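Local atomic coordinates of glucosidase (Croceicoccus marinus, PDB entry 5Z3K), a protein that probably hydrolyses O-glycosidic bonds as a beta-glucosidase of glycoside hydrolase family 39. Residues A31-T36 with T91-G96; F107-E112 with S150-G155; V441-D446 with L477-R482. All blocks are in the same frame, centred on the assembly; numbering follows the deposited sequence.

Contact 1 of 3, residues A31-T36 with T91-G96; sequences APAPGT and TDTWVG
Trp94 meets the loop 31-36 with three parts of its indole, and each finds a different partner. The methyl of Ala33 lies over one face, displaced toward the rim, with CB only 3.4 Å from CE2 of Trp94. The ring lies so close that the single methyl of alanine is enough to reach its face. In the plane of the same ring, NE1 of Trp94 donates to the carbonyl O of Ala31 at 2.9 Å, with an N-H...O angle of 158° and the donor nearly along the C=O axis. Face and edge together fix both the height and the rotation of the indole. At the far end, OG1 of Thr36 comes to 3.6 Å from CH2 of Trp94, its side chain crossing the indole at about a right angle. With CG anti to its carbonyl carbon (chi1 -73°), the indole leaves the helix on the side of the loop.

The loop follows the first strand of a TIM barrel, and the tryptophan projects from helix 89-100, which packs outside the neighbouring strands; Trp59 and Ile29 also touch the indole. A type II turn from Ala33 to Thr36 shapes the loop, closed by Thr36 N to Ala33 O at 2.8 Å. Pro34 supplies the rigid second position and Gly35 the positive phi of 85° that the third requires.

Toward solvent the fit is looser. Pro34, exposed, and Thr93, partly exposed, meet tip to tip, CD of Pro34 lying 3.6 Å from OG1 of Thr93. That hydroxyl bonds back to Ala89 O within the helix, while the methyl CG2 of Thr93 lies 3.8 Å from CB of Ala33. The carbonyl O of Pro32 lies beside CG2 of Thr93 on this flank, and Gln97 donates to it.

Contact 2 of 3, residues F107-E112 with S150-G155; sequences FTIASE and SHWEFG
Phe107 lays its CB over the six-membered ring of Trp152, 4.0 Å from the centroid and 24° off the normal, so the bump of one residue rests on the flat of the other. The Phe107 ring then leans across the rim of the indole: CG of Phe107, anti to its backbone N (chi1 -163°), lies 3.6 Å from CZ3 of Trp152, and the two planes are inclined at 31°. Two residues further along the strand, on the same face, Ile109 fits the notch between Trp152 and Phe154: its two branches diverge at CB, CD1 reaching CE3 of Trp152 at 4.2 Å and CG2 reaching CD1 of Phe154 at 4.0 Å. A beta-branched residue suits a hollow with two aromatic walls.

These are the third and fourth strands of the parallel TIM barrel, and this face of the sheet looks outward to helix 123-138, which links them as a beta-alpha-beta crossover; Tyr126 and Val130 close over Ile109. Backbone bonds run in parallel fashion from Phe107 N to His151 O, Glu153 N to Phe107 O and Ile109 N to Glu153 O.

The opposite face, carrying Thr108 and Glu153, points into the barrel and is polar. Their side chains lie side by side, and OG1 of Thr108 donates to the anti side of OE2 of Glu153 at 2.9 Å. Arg55 forms a salt bridge to the same oxygen, while Ser225 and Ser263 hold OE1. A valine in place of Thr108 takes away this hydroxyl, and the carboxylate would probably be less firmly fixed in rotation. CG2 of Thr108 lies 3.5 Å from O of Gly155, a buried oxygen with no hydrogen-bond partner in the model; the backbone angles of Gly155 would bring a CB up against the carbonyl oxygen before it.

Contact 3 of 3, residues V441-D446 with L477-R482; sequences VRYRAD and LIEITR
The ring of Tyr443 turns its edge toward strand 477-482: Leu477 O and Glu479 CB both lie near the ring plane. Leu477 runs alongside, its CD2 at 4.0 Å from CD1 of the tyrosine, and Leu336 of helix 329-341 touches both side chains. The hydroxyl OH of Tyr443 stops 3.7 Å from OE2 of Glu479, too far for a hydrogen bond, with the ring and carboxylate planes 59° apart; Arg371 takes the other carboxylate oxygen in a salt bridge.

On the other face of the sheet, the edge of the Arg442 guanidinium points at CZ of Arg444, and Asp446 OD2 makes a salt bridge to NH1 of Arg444 at 2.9 Å, in the guanidinium plane. Nearer the backbone, CD1 of Ile478 packs against CB and CG of Arg442, 3.8 Å from CB, supporting its aliphatic part.

Between the faces runs an antiparallel ladder. Val441 with Glu479 and Tyr443 with Leu477 are hydrogen-bonded pairs, and Arg442 with Ile478 is the non-hydrogen-bonded pair between them. Both strands belong to the mixed sheet of the beta-rich domain beside the barrel, consistent with the beta-sandwich of other GH39 enzymes.

NH1 of Arg442 lies 3.0 Å from NH2 of Arg444, which donates to Lys469 O; the two charges would probably repel, but Glu476, bridging both arginines, Asp455 on Arg442 and Asp446 on Arg444 are likely to offset this.

The N-terminal strand 6-13 first enters the beta-rich domain's sheet, and the chain then starts the barrel. Contact 1 closes a loop of 54 residues that includes strand 53-55, tying the segment after the first barrel strand to helix 89-100. That helix leads into strand 104-109, and contact 2 closes a loop of 37 residues holding helix 123-138. Contacts 1 and 2 touch where CG2 of Thr91 meets CE2 of Phe107 at 3.7 Å. After the remaining barrel the chain returns to the sheet, where contact 3 pairs adjacent strands 438-446 and 474-482 and closes over strands 452-459 and 464-469. All follow in series, none nested or crossing; the centres of contacts 2 and 3 are about 37 Å apart.

Contact 1 of 3, residues A31-T36 with T91-G96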
loop_
_atom_site.group_PDB
_atom_site.type_symbol
_atom_site.label_atom_id
_atom_site.label_comp_id
_atom_site.label_asym_id
_atom_site.label_seq_id
_atom_site.Cartn_x
_atom_site.Cartn_y
_atom_site.Cartn_z
ATOM N N ALA A 31 -14.453 -6.717 5.235
ATOM C CA ALA A 31 -15.825 -7.093 5.565
ATOM C C ALA A 31 -15.874 -8.607 5.751
ATOM O O ALA A 31 -14.979 -9.318 5.278
ATOM C CB ALA A 31 -16.802 -6.659 4.460
ATOM N N PRO A 32 -16.893 -9.113 6.458
ATOM C CA PRO A 32 -17.001 -10.563 6.678
ATOM C C PRO A 32 -17.082 -11.363 5.385
ATOM O O PRO A 32 -17.529 -10.877 4.345
ATOM C CB PRO A 32 -18.305 -10.702 7.476
ATOM C CG PRO A 32 -18.493 -9.403 8.126
ATOM C CD PRO A 32 -17.868 -8.360 7.261
ATOM N N ALA A 33 -16.662 -12.617 5.479
ATOM C CA ALA A 33 -16.827 -13.633 4.454
ATOM C C ALA A 33 -17.085 -14.949 5.171
ATOM O O ALA A 33 -16.787 -15.072 6.365
ATOM C CB ALA A 33 -15.583 -13.748 3.560
ATOM N N PRO A 34 -17.640 -15.943 4.483
ATOM C CA PRO A 34 -17.902 -17.231 5.148
ATOM C C PRO A 34 -16.646 -17.797 5.801
ATOM O O PRO A 34 -15.576 -17.871 5.186
ATOM C CB PRO A 34 -18.401 -18.124 4.008
ATOM C CG PRO A 34 -18.982 -17.175 3.022
ATOM C CD PRO A 34 -18.137 -15.928 3.097
ATOM N N GLY A 35 -16.780 -18.174 7.077
ATOM C CA GLY A 35 -15.675 -18.668 7.868
ATOM C C GLY A 35 -14.844 -17.599 8.534
ATOM O O GLY A 35 -14.023 -17.922 9.406
ATOM N N THR A 36 -15.013 -16.336 8.136
ATOM C CA THR A 36 -14.326 -15.196 8.742
ATOM C C THR A 36 -15.369 -14.089 8.918
ATOM O O THR A 36 -15.366 -13.055 8.260
ATOM C CB THR A 36 -13.150 -14.721 7.884
ATOM O OG1 THR A 36 -12.329 -15.840 7.536
ATOM C CG2 THR A 36 -12.306 -13.679 8.637
ATOM N N THR A 91 -12.696 -16.474 -0.559
ATOM C CA THR A 91 -11.907 -15.630 -1.449
ATOM C C THR A 91 -12.794 -14.981 -2.513
ATOM O O THR A 91 -12.620 -13.801 -2.842
ATOM C CB THR A 91 -10.786 -16.452 -2.090
ATOM O OG1 THR A 91 -10.016 -17.092 -1.068
ATOM C CG2 THR A 91 -9.864 -15.543 -2.912
ATOM N N ASP A 92 -13.769 -15.730 -3.035
ATOM C CA ASP A 92 -14.735 -15.156 -3.967
ATOM C C ASP A 92 -15.432 -13.953 -3.352
ATOM O O ASP A 92 -15.674 -12.949 -4.030
ATOM C CB ASP A 92 -15.799 -16.190 -4.353
ATOM C CG ASP A 92 -15.310 -17.207 -5.362
ATOM O OD1 ASP A 92 -14.176 -17.080 -5.866
ATOM O OD2 ASP A 92 -16.081 -18.153 -5.638
ATOM N N THR A 93 -15.794 -14.052 -2.075
ATOM C CA THR A 93 -16.507 -12.964 -1.421
ATOM C C THR A 93 -15.635 -11.717 -1.339
ATOM O O THR A 93 -16.077 -10.611 -1.675
ATOM C CB THR A 93 -16.966 -13.427 -0.043
ATOM O OG1 THR A 93 -17.912 -14.487 -0.228
ATOM C CG2 THR A 93 -17.632 -12.304 0.740
ATOM N N TRP A 94 -14.377 -11.885 -0.936
ATOM C CA TRP A 94 -13.488 -10.734 -0.816
ATOM C C TRP A 94 -13.131 -10.158 -2.181
ATOM O O TRP A 94 -13.000 -8.934 -2.332
ATOM C CB TRP A 94 -12.243 -11.134 -0.030
ATOM C CG TRP A 94 -12.522 -11.314 1.450
ATOM C CD1 TRP A 94 -13.209 -10.458 2.257
ATOM C CD2 TRP A 94 -12.096 -12.403 2.289
ATOM N NE1 TRP A 94 -13.251 -10.947 3.544
ATOM C CE2 TRP A 94 -12.578 -12.139 3.590
ATOM C CE3 TRP A 94 -11.375 -13.582 2.061
ATOM C CZ2 TRP A 94 -12.356 -13.010 4.669
ATOM C CZ3 TRP A 94 -11.152 -14.453 3.135
ATOM C CH2 TRP A 94 -11.644 -14.160 4.420
ATOM N N VAL A 95 -12.972 -11.020 -3.189
ATOM C CA VAL A 95 -12.722 -10.532 -4.545
ATOM C C VAL A 95 -13.911 -9.719 -5.036
ATOM O O VAL A 95 -13.758 -8.631 -5.605
ATOM C CB VAL A 95 -12.407 -11.711 -5.483
ATOM C CG1 VAL A 95 -12.533 -11.312 -6.954
ATOM C CG2 VAL A 95 -11.007 -12.257 -5.186
ATOM N N GLY A 96 -15.123 -10.229 -4.811
ATOM C CA GLY A 96 -16.299 -9.486 -5.221
ATOM C C GLY A 96 -16.434 -8.164 -4.490
ATOM O O GLY A 96 -16.798 -7.150 -5.089
#

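Contact 2 of 3, residues F107-E112 with S150-G155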
loop_
_atom_site.group_PDB
_atom_site.type_symbol
_atom_site.label_atom_id
_atom_site.label_comp_id
_atom_site.label_asym_id
_atom_site.label_seq_id
_atom_site.Cartn_x
_atom_site.Cartn_y
_atom_site.Cartn_z
ATOM N N PHE A 107 -2.943 -10.498 -6.006
ATOM C CA PHE A 107 -3.237 -11.779 -5.383
ATOM C C PHE A 107 -1.924 -12.443 -4.992
ATOM O O PHE A 107 -1.137 -12.835 -5.860
ATOM C CB PHE A 107 -4.054 -12.666 -6.318
ATOM C CG PHE A 107 -4.724 -13.806 -5.616
ATOM C CD1 PHE A 107 -3.976 -14.880 -5.140
ATOM C CD2 PHE A 107 -6.092 -13.789 -5.395
ATOM C CE1 PHE A 107 -4.583 -15.919 -4.475
ATOM C CE2 PHE A 107 -6.707 -14.829 -4.731
ATOM C CZ PHE A 107 -5.952 -15.897 -4.270
ATOM N N THR A 108 -1.695 -12.586 -3.689
ATOM C CA THR A 108 -0.458 -13.174 -3.198
ATOM C C THR A 108 -0.628 -14.688 -3.106
ATOM O O THR A 108 -1.501 -15.183 -2.384
ATOM C CB THR A 108 -0.054 -12.595 -1.842
ATOM O OG1 THR A 108 0.062 -11.166 -1.940
ATOM C CG2 THR A 108 1.302 -13.156 -1.400
ATOM N N ILE A 109 0.213 -15.405 -3.838
ATOM C CA ILE A 109 0.303 -16.865 -3.788
ATOM C C ILE A 109 1.270 -17.239 -2.666
ATOM O O ILE A 109 2.483 -17.048 -2.795
ATOM C CB ILE A 109 0.780 -17.427 -5.136
ATOM C CG1 ILE A 109 -0.182 -16.996 -6.256
ATOM C CG2 ILE A 109 0.940 -18.959 -5.075
ATOM C CD1 ILE A 109 0.333 -17.222 -7.655
ATOM N N ALA A 110 0.745 -17.790 -1.571
ATOM C CA ALA A 110 1.578 -18.124 -0.418
ATOM C C ALA A 110 0.934 -19.239 0.389
ATOM O O ALA A 110 -0.285 -19.431 0.355
ATOM C CB ALA A 110 1.805 -16.904 0.484
ATOM N N SER A 111 1.770 -19.960 1.145
ATOM C CA SER A 111 1.269 -21.000 2.033
ATOM C C SER A 111 0.635 -20.367 3.272
ATOM O O SER A 111 0.542 -19.141 3.406
ATOM C CB SER A 111 2.394 -21.960 2.433
ATOM O OG SER A 111 3.267 -21.344 3.371
ATOM N N GLU A 112 0.191 -21.223 4.198
ATOM C CA GLU A 112 -0.454 -20.779 5.433
ATOM C C GLU A 112 0.593 -20.367 6.474
ATOM O O GLU A 112 0.740 -20.961 7.545
ATOM C CB GLU A 112 -1.379 -21.870 5.965
ATOM C CG GLU A 112 -2.219 -21.453 7.147
ATOM C CD GLU A 112 -2.843 -20.078 6.961
ATOM O OE1 GLU A 112 -2.547 -19.175 7.764
ATOM O OE2 GLU A 112 -3.629 -19.913 6.004
ATOM N N SER A 150 -5.595 -8.529 -11.695
ATOM C CA SER A 150 -4.636 -8.084 -12.694
ATOM C C SER A 150 -3.191 -8.398 -12.329
ATOM O O SER A 150 -2.339 -8.452 -13.222
ATOM C CB SER A 150 -4.772 -6.574 -12.912
ATOM O OG SER A 150 -4.444 -5.873 -11.722
ATOM N N HIS A 151 -2.899 -8.601 -11.050
ATOM C CA HIS A 151 -1.542 -8.765 -10.562
ATOM C C HIS A 151 -1.459 -10.016 -9.704
ATOM O O HIS A 151 -2.301 -10.223 -8.825
ATOM C CB HIS A 151 -1.119 -7.542 -9.751
ATOM C CG HIS A 151 -0.790 -6.347 -10.586
ATOM N ND1 HIS A 151 -1.743 -5.662 -11.311
ATOM C CD2 HIS A 151 0.387 -5.718 -10.821
ATOM C CE1 HIS A 151 -1.167 -4.661 -11.953
ATOM N NE2 HIS A 151 0.124 -4.670 -11.670
ATOM N N TRP A 152 -0.443 -10.839 -9.953
ATOM C CA TRP A 152 -0.241 -12.091 -9.236
ATOM C C TRP A 152 1.152 -12.079 -8.625
ATOM O O TRP A 152 2.159 -12.005 -9.346
ATOM C CB TRP A 152 -0.454 -13.288 -10.170
ATOM C CG TRP A 152 -1.883 -13.387 -10.625
ATOM C CD1 TRP A 152 -2.461 -12.722 -11.668
ATOM C CD2 TRP A 152 -2.924 -14.159 -10.019
ATOM N NE1 TRP A 152 -3.795 -13.055 -11.765
ATOM C CE2 TRP A 152 -4.101 -13.934 -10.762
ATOM C CE3 TRP A 152 -2.973 -15.031 -8.928
ATOM C CZ2 TRP A 152 -5.313 -14.551 -10.451
ATOM C CZ3 TRP A 152 -4.184 -15.643 -8.620
ATOM C CH2 TRP A 152 -5.336 -15.394 -9.379
ATOM N N GLU A 153 1.206 -12.126 -7.299
ATOM C CA GLU A 153 2.455 -12.061 -6.560
ATOM C C GLU A 153 2.789 -13.435 -6.008
ATOM O O GLU A 153 1.945 -14.081 -5.372
ATOM C CB GLU A 153 2.370 -11.054 -5.406
ATOM C CG GLU A 153 3.679 -10.904 -4.595
ATOM C CD GLU A 153 3.539 -9.927 -3.437
ATOM O OE1 GLU A 153 4.521 -9.217 -3.110
ATOM O OE2 GLU A 153 2.432 -9.865 -2.858
ATOM N N PHE A 154 4.023 -13.865 -6.210
ATOM C CA PHE A 154 4.523 -15.071 -5.564
ATOM C C PHE A 154 5.507 -14.694 -4.469
ATOM O O PHE A 154 6.566 -14.125 -4.749
ATOM C CB PHE A 154 5.201 -16.029 -6.543
ATOM C CG PHE A 154 5.686 -17.289 -5.869
ATOM C CD1 PHE A 154 4.828 -18.362 -5.683
ATOM C CD2 PHE A 154 6.977 -17.373 -5.366
ATOM C CE1 PHE A 154 5.256 -19.518 -5.024
ATOM C CE2 PHE A 154 7.418 -18.521 -4.712
ATOM C CZ PHE A 154 6.546 -19.589 -4.532
ATOM N N GLY A 155 5.180 -15.053 -3.233
ATOM C CA GLY A 155 6.109 -14.880 -2.135
ATOM C C GLY A 155 5.644 -13.931 -1.047
ATOM O O GLY A 155 4.844 -13.022 -1.290
#

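Contact 3 of 3, residues V441-D446 with L477-R482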
loop_
_atom_site.group_PDB
_atom_site.type_symbol
_atom_site.label_atom_id
_atom_site.label_comp_id
_atom_site.label_asym_id
_atom_site.label_seq_id
_atom_site.Cartn_x
_atom_site.Cartn_y
_atom_site.Cartn_z
ATOM N N VAL A 441 -14.377 23.559 1.075
ATOM C CA VAL A 441 -14.622 22.670 2.204
ATOM C C VAL A 441 -13.282 22.210 2.765
ATOM O O VAL A 441 -12.312 22.018 2.024
ATOM C CB VAL A 441 -15.488 21.462 1.782
ATOM C CG1 VAL A 441 -15.727 20.547 2.952
ATOM C CG2 VAL A 441 -16.811 21.933 1.206
ATOM N N ARG A 442 -13.226 22.023 4.085
ATOM C CA ARG A 442 -12.002 21.602 4.754
ATOM C C ARG A 442 -12.282 20.394 5.642
ATOM O O ARG A 442 -13.238 20.413 6.422
ATOM C CB ARG A 442 -11.431 22.757 5.581
ATOM C CG ARG A 442 -10.430 22.366 6.654
ATOM C CD ARG A 442 -9.833 23.627 7.321
ATOM N NE ARG A 442 -10.663 24.170 8.396
ATOM C CZ ARG A 442 -10.436 23.988 9.697
ATOM N NH1 ARG A 442 -9.401 23.259 10.106
ATOM N NH2 ARG A 442 -11.244 24.540 10.594
ATOM N N TYR A 443 -11.442 19.351 5.517
ATOM C CA TYR A 443 -11.493 18.144 6.339
ATOM C C TYR A 443 -10.193 18.003 7.126
ATOM O O TYR A 443 -9.113 18.332 6.628
ATOM C CB TYR A 443 -11.694 16.869 5.491
ATOM C CG TYR A 443 -12.833 16.937 4.508
ATOM C CD1 TYR A 443 -12.674 17.556 3.276
ATOM C CD2 TYR A 443 -14.064 16.360 4.798
ATOM C CE1 TYR A 443 -13.715 17.619 2.367
ATOM C CE2 TYR A 443 -15.108 16.420 3.897
ATOM C CZ TYR A 443 -14.925 17.048 2.685
ATOM O OH TYR A 443 -15.952 17.112 1.785
ATOM N N ARG A 444 -10.296 17.467 8.347
ATOM C CA ARG A 444 -9.172 17.456 9.278
ATOM C C ARG A 444 -9.034 16.107 9.967
ATOM O O ARG A 444 -10.020 15.557 10.458
ATOM C CB ARG A 444 -9.360 18.544 10.348
ATOM C CG ARG A 444 -8.394 18.480 11.502
ATOM C CD ARG A 444 -6.983 18.869 11.054
ATOM N NE ARG A 444 -6.920 20.252 10.583
ATOM C CZ ARG A 444 -6.593 21.290 11.349
ATOM N NH1 ARG A 444 -6.306 21.111 12.633
ATOM N NH2 ARG A 444 -6.542 22.513 10.828
ATOM N N ALA A 445 -7.807 15.591 10.038
ATOM C CA ALA A 445 -7.505 14.416 10.854
ATOM C C ALA A 445 -6.364 14.787 11.787
ATOM O O ALA A 445 -5.258 15.087 11.332
ATOM C CB ALA A 445 -7.147 13.202 9.994
ATOM N N ASP A 446 -6.638 14.817 13.085
ATOM C CA ASP A 446 -5.613 15.186 14.055
ATOM C C ASP A 446 -6.045 14.638 15.416
ATOM O O ASP A 446 -6.901 13.749 15.490
ATOM C CB ASP A 446 -5.365 16.709 14.033
ATOM C CG ASP A 446 -6.560 17.526 14.497
ATOM O OD1 ASP A 446 -7.548 16.956 15.011
ATOM O OD2 ASP A 446 -6.498 18.771 14.372
ATOM N N LEU A 477 -7.314 18.393 4.348
ATOM C CA LEU A 477 -7.702 18.342 2.944
ATOM C C LEU A 477 -8.563 19.556 2.670
ATOM O O LEU A 477 -9.580 19.755 3.337
ATOM C CB LEU A 477 -8.474 17.065 2.601
ATOM C CG LEU A 477 -8.997 16.991 1.164
ATOM C CD1 LEU A 477 -7.827 16.934 0.193
ATOM C CD2 LEU A 477 -9.892 15.750 0.982
ATOM N N ILE A 478 -8.146 20.371 1.717
ATOM C CA ILE A 478 -8.928 21.501 1.250
ATOM C C ILE A 478 -9.534 21.095 -0.073
ATOM O O ILE A 478 -8.810 20.713 -1.000
ATOM C CB ILE A 478 -8.067 22.765 1.087
ATOM C CG1 ILE A 478 -7.343 23.097 2.392
ATOM C CG2 ILE A 478 -8.923 23.924 0.554
ATOM C CD1 ILE A 478 -8.263 23.218 3.600
ATOM N N GLU A 479 -10.853 21.186 -0.174
ATOM C CA GLU A 479 -11.566 20.797 -1.380
ATOM C C GLU A 479 -12.281 22.019 -1.934
ATOM O O GLU A 479 -13.097 22.627 -1.234
ATOM C CB GLU A 479 -12.565 19.679 -1.077
ATOM C CG GLU A 479 -13.016 18.941 -2.301
ATOM C CD GLU A 479 -13.624 17.601 -1.946
ATOM O OE1 GLU A 479 -12.878 16.597 -1.855
ATOM O OE2 GLU A 479 -14.850 17.579 -1.726
ATOM N N ILE A 480 -11.979 22.377 -3.180
ATOM C CA ILE A 480 -12.627 23.497 -3.864
ATOM C C ILE A 480 -13.432 22.951 -5.034
ATOM O O ILE A 480 -12.901 22.203 -5.863
ATOM C CB ILE A 480 -11.604 24.538 -4.346
ATOM C CG1 ILE A 480 -10.700 24.948 -3.192
ATOM C CG2 ILE A 480 -12.314 25.767 -4.905
ATOM C CD1 ILE A 480 -9.487 25.663 -3.632
ATOM N N THR A 481 -14.716 23.309 -5.100
ATOM C CA THR A 481 -15.589 22.778 -6.136
ATOM C C THR A 481 -16.337 23.889 -6.852
ATOM O O THR A 481 -16.615 24.948 -6.283
ATOM C CB THR A 481 -16.600 21.794 -5.566
ATOM O OG1 THR A 481 -17.303 22.427 -4.482
ATOM C CG2 THR A 481 -15.876 20.563 -5.058
ATOM N N ARG A 482 -16.662 23.629 -8.115
ATOM C CA ARG A 482 -17.543 24.524 -8.844
ATOM C C ARG A 482 -18.955 24.396 -8.289
ATOM O O ARG A 482 -19.429 23.288 -8.015
ATOM C CB ARG A 482 -17.529 24.201 -10.339
ATOM C CG ARG A 482 -18.390 25.137 -11.181
ATOM C CD ARG A 482 -18.326 24.779 -12.649
ATOM N NE ARG A 482 -18.742 23.405 -12.889
ATOM C CZ ARG A 482 -20.007 23.024 -13.035
ATOM N NH1 ARG A 482 -20.984 23.921 -12.969
ATOM N NH2 ARG A 482 -20.292 21.747 -13.248
#